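Local atomic coordinates of IclR family transcriptional regulator (Brucella abortus, PDB entry 5WHM), a protein that represses transcription as an IclR-type regulator, probably binding DNA through its helix-turn-helix domain and sensing a small-molecule effector through its C-terminal domain. Residues S188-K191 / G192-A196; R244-L247 / E248-G252. One frame throughout, in Å; residues are numbered along the deposited sequence.

Contacts 1 and 2 are local contacts within two different helices of the IclR C-terminal domain. Contact 1 lies on helix 186-203 and contact 2 on the first turns of helix 244-265. Their centres are about 19 Å apart, and their nearest atoms stay about 6 Å apart without touching. Neither is wholly core: both are partly buried, with apolar residues inside and exposed or partly exposed charged ones outside. Leu193 in contact 1 packs on other helices, whereas Leu247 and Ile251 in contact 2 pack on the sheet, and Ile251 also on helix 101-115. Contact 1 keeps regular alpha-helical bonding and has one salt bridge. Contact 2 has two salt bridges and a pi-type turn.

Contact 1 of 2, residues S188-K191 / G192-A196; sequences SIRK and GLDRA
Arg190 sets CG anti to the backbone N (chi1 176°), and bends at chi2 and chi3 then carry its guanidinium forward to Asp194, one turn on. Asp194 has CG anti to its own carbonyl carbon, which leans the carboxylate back to meet it. The result is an i to i+4 salt bridge along helix 186-203. Arg190 NH1 lies 2.7 Å from Asp194 OD1. The N-H to acceptor angle is only 120°, so the hydrogen bond within this pair is weak. Arg190 NE also approaches OD1 of Asp194, at 3.2 Å. The guanidinium and carboxylate planes are 28° apart.

The backbone beneath is regular. Asp194 N donates to Arg190 O at 2.8 Å, so this residue pair is joined by both main chain and side chains. Leu193 N bonds Ile189 O, and Arg195 N bonds Lys191 O, each at 3.0 Å.

Arg195 folds back at chi3, and its guanidinium lies with one face over Lys191 O. Its NH1 is 3.4 Å from Lys191 CG. The Lys191 ammonium lies farther off, with NZ 5.7 Å from that NH1.

On the inner side, Leu193 packs against Arg160 and Leu163 of helix 157-165 and Leu175 of helix 168-181. The chemistry implies an amphipathic helix: the Arg190-Asp194 pair probably rests more on charge attraction than on a well-directed hydrogen bond, while Leu193 joins the helix to its neighbours.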
# COMPACT_ATOMS: atom_id res chain seq x y z
N SER C 188 -24.39 -19.38 14.23
CA SER C 188 -23.10 -19.70 14.83
C SER C 188 -22.18 -18.48 14.89
O SER C 188 -21.37 -18.36 15.82
CB SER C 188 -22.44 -20.84 14.05
OG SER C 188 -21.22 -21.24 14.64
N ILE C 189 -22.30 -17.58 13.93
CA ILE C 189 -21.56 -16.32 13.96
C ILE C 189 -22.18 -15.37 14.98
O ILE C 189 -21.47 -14.68 15.72
CB ILE C 189 -21.53 -15.71 12.55
CG1 ILE C 189 -20.64 -16.55 11.63
CG2 ILE C 189 -21.09 -14.25 12.57
CD1 ILE C 189 -20.94 -16.35 10.17
N ARG C 190 -23.52 -15.34 15.05
CA ARG C 190 -24.22 -14.48 15.99
C ARG C 190 -23.84 -14.81 17.43
O ARG C 190 -23.56 -13.91 18.23
CB ARG C 190 -25.74 -14.61 15.79
CG ARG C 190 -26.62 -13.83 16.79
CD ARG C 190 -26.84 -12.36 16.38
NE ARG C 190 -26.02 -11.43 17.16
CZ ARG C 190 -26.15 -10.11 17.14
NH1 ARG C 190 -25.36 -9.35 17.89
NH2 ARG C 190 -27.08 -9.54 16.38
N LYS C 191 -23.82 -16.10 17.78
CA LYS C 191 -23.54 -16.48 19.16
C LYS C 191 -22.14 -16.05 19.58
O LYS C 191 -21.96 -15.45 20.65
CB LYS C 191 -23.71 -17.99 19.34
CG LYS C 191 -23.55 -18.45 20.81
CD LYS C 191 -24.74 -19.28 21.29
CE LYS C 191 -24.42 -20.77 21.27
NZ LYS C 191 -25.61 -21.60 21.63
N GLY C 192 -21.13 -16.33 18.74
CA GLY C 192 -19.78 -15.91 19.07
C GLY C 192 -19.65 -14.41 19.18
O GLY C 192 -18.90 -13.91 20.03
N LEU C 193 -20.39 -13.67 18.36
CA LEU C 193 -20.37 -12.21 18.42
C LEU C 193 -21.05 -11.70 19.68
O LEU C 193 -20.54 -10.78 20.34
CB LEU C 193 -21.03 -11.66 17.16
CG LEU C 193 -20.87 -10.19 16.82
CD1 LEU C 193 -19.39 -9.81 16.72
CD2 LEU C 193 -21.60 -9.94 15.53
N ASP C 194 -22.20 -12.28 20.04
CA ASP C 194 -22.90 -11.86 21.26
C ASP C 194 -22.05 -12.09 22.50
O ASP C 194 -22.10 -11.30 23.45
CB ASP C 194 -24.24 -12.59 21.39
CG ASP C 194 -25.35 -11.95 20.58
OD1 ASP C 194 -25.19 -10.78 20.16
OD2 ASP C 194 -26.39 -12.62 20.36
N ARG C 195 -21.28 -13.19 22.53
CA ARG C 195 -20.32 -13.37 23.61
C ARG C 195 -19.32 -12.23 23.67
O ARG C 195 -19.01 -11.72 24.75
CB ARG C 195 -19.58 -14.70 23.45
CG ARG C 195 -20.21 -15.86 24.19
CD ARG C 195 -19.28 -17.07 24.20
NE ARG C 195 -18.90 -17.45 22.85
CZ ARG C 195 -19.59 -18.31 22.10
NH1 ARG C 195 -20.68 -18.88 22.59
NH2 ARG C 195 -19.18 -18.61 20.87
N ALA C 196 -18.80 -11.81 22.50
CA ALA C 196 -17.79 -10.76 22.47
C ALA C 196 -18.39 -9.43 22.89
O ALA C 196 -17.79 -8.68 23.68
CB ALA C 196 -17.18 -10.65 21.06

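Contact 2 of 2, residues R244-L247 / E248-G252; sequences REKL and EDDIG
Arg244 and Glu248 meet one turn apart in helix 244-265. Arg244 NH1 donates to Glu248 OE2 at 2.9 Å, forming a salt bridge. Glu248 has CG anti to its carbonyl carbon (chi1 -64°) and an extended chain beyond, which carries the carboxylate back to Arg244. The oxygen sits at the guanidinium edge, in its plane, but the donor reaches it from above the carboxylate plane. The two planes are 75° apart. Arg244 CG also lies 3.4 Å from Glu248 CD, so the aliphatic stem touches the carboxylate.

Lys246 and Asp250 run side by side and point the same way. Lys246 NZ and Asp250 OD2 form a longer salt bridge of 3.6 Å. Between these pairs, Glu245 OE2 and Asp249 OD2 bring like charges to 4.0 Å. On the inner side, Leu247 CD2 packs 3.8 Å from Ile251 CB.

The backbone sets these spacings. Glu248 N bonds Arg244 O in the alpha-helical pattern. The helix then widens into a pi-type turn. Lys246 O accepts from both Asp250 N and Ile251 N, the latter at 2.9 Å. Gly252 N reaches Leu247 O at 2.7 Å, again spanning five residues.

Farther out, Tyr114 OH hydrogen-bonds Asp250 OD2, and Arg254 forms a salt bridge with Asp250 OD1. Leu247 packs on Ile209 and Val219, and Ile251 on Val219 and Tyr114, so this face of the helix packs against both the sheet and helix 101-115. Asp250 is therefore held chiefly by Tyr114 and Arg254, with Lys246 adding a looser attraction. Positive partners on both carboxylate oxygens would probably favour its ionised form.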
# COMPACT_ATOMS: atom_id res chain seq x y z
N ARG C 244 -6.96 -18.56 27.33
CA ARG C 244 -8.04 -17.64 27.70
C ARG C 244 -7.76 -16.94 29.03
O ARG C 244 -7.88 -15.72 29.14
CB ARG C 244 -9.37 -18.40 27.76
CG ARG C 244 -10.47 -17.70 28.55
CD ARG C 244 -11.76 -18.51 28.58
NE ARG C 244 -12.37 -18.67 27.26
CZ ARG C 244 -13.18 -17.79 26.68
NH1 ARG C 244 -13.48 -16.65 27.30
NH2 ARG C 244 -13.71 -18.05 25.49
N GLU C 245 -7.33 -17.71 30.04
CA GLU C 245 -7.09 -17.15 31.36
C GLU C 245 -6.00 -16.07 31.35
O GLU C 245 -6.14 -15.02 31.99
CB GLU C 245 -6.73 -18.26 32.34
CG GLU C 245 -6.19 -17.73 33.66
CD GLU C 245 -6.11 -18.81 34.73
OE1 GLU C 245 -6.41 -19.98 34.41
OE2 GLU C 245 -5.74 -18.47 35.87
N LYS C 246 -4.90 -16.30 30.63
CA LYS C 246 -3.89 -15.25 30.49
C LYS C 246 -4.45 -14.01 29.79
O LYS C 246 -4.13 -12.87 30.18
CB LYS C 246 -2.68 -15.80 29.73
CG LYS C 246 -1.46 -14.90 29.77
CD LYS C 246 -0.24 -15.61 29.19
CE LYS C 246 1.08 -14.98 29.68
NZ LYS C 246 1.13 -14.83 31.16
N LEU C 247 -5.27 -14.19 28.76
CA LEU C 247 -5.81 -13.02 28.07
C LEU C 247 -6.80 -12.26 28.96
O LEU C 247 -6.79 -11.03 28.97
CB LEU C 247 -6.47 -13.44 26.75
CG LEU C 247 -5.48 -14.00 25.72
CD1 LEU C 247 -6.20 -14.52 24.49
CD2 LEU C 247 -4.42 -12.99 25.31
N GLU C 248 -7.66 -12.98 29.71
CA GLU C 248 -8.69 -12.32 30.51
C GLU C 248 -8.11 -11.63 31.74
O GLU C 248 -8.58 -10.56 32.14
CB GLU C 248 -9.75 -13.35 30.95
CG GLU C 248 -10.53 -13.99 29.79
CD GLU C 248 -11.61 -14.98 30.26
OE1 GLU C 248 -11.42 -15.65 31.32
OE2 GLU C 248 -12.65 -15.07 29.57
N ASP C 249 -7.13 -12.26 32.39
CA ASP C 249 -6.62 -11.77 33.66
C ASP C 249 -5.41 -10.85 33.52
O ASP C 249 -5.13 -10.07 34.44
CB ASP C 249 -6.21 -12.94 34.54
CG ASP C 249 -7.41 -13.79 35.01
OD1 ASP C 249 -8.58 -13.50 34.64
OD2 ASP C 249 -7.15 -14.75 35.76
N ASP C 250 -4.66 -10.96 32.42
CA ASP C 250 -3.35 -10.32 32.33
C ASP C 250 -3.27 -9.46 31.07
O ASP C 250 -3.20 -8.23 31.14
CB ASP C 250 -2.24 -11.39 32.37
CG ASP C 250 -0.81 -10.79 32.43
OD1 ASP C 250 -0.67 -9.58 32.70
OD2 ASP C 250 0.18 -11.55 32.24
N ILE C 251 -3.31 -10.08 29.89
CA ILE C 251 -3.06 -9.31 28.66
C ILE C 251 -4.19 -8.31 28.40
O ILE C 251 -3.94 -7.15 28.03
CB ILE C 251 -2.85 -10.25 27.47
CG1 ILE C 251 -1.66 -11.20 27.71
CG2 ILE C 251 -2.56 -9.43 26.16
CD1 ILE C 251 -0.42 -10.51 28.21
N GLY C 252 -5.43 -8.76 28.52
CA GLY C 252 -6.57 -7.90 28.26
C GLY C 252 -6.54 -6.61 29.06
O GLY C 252 -6.59 -5.50 28.49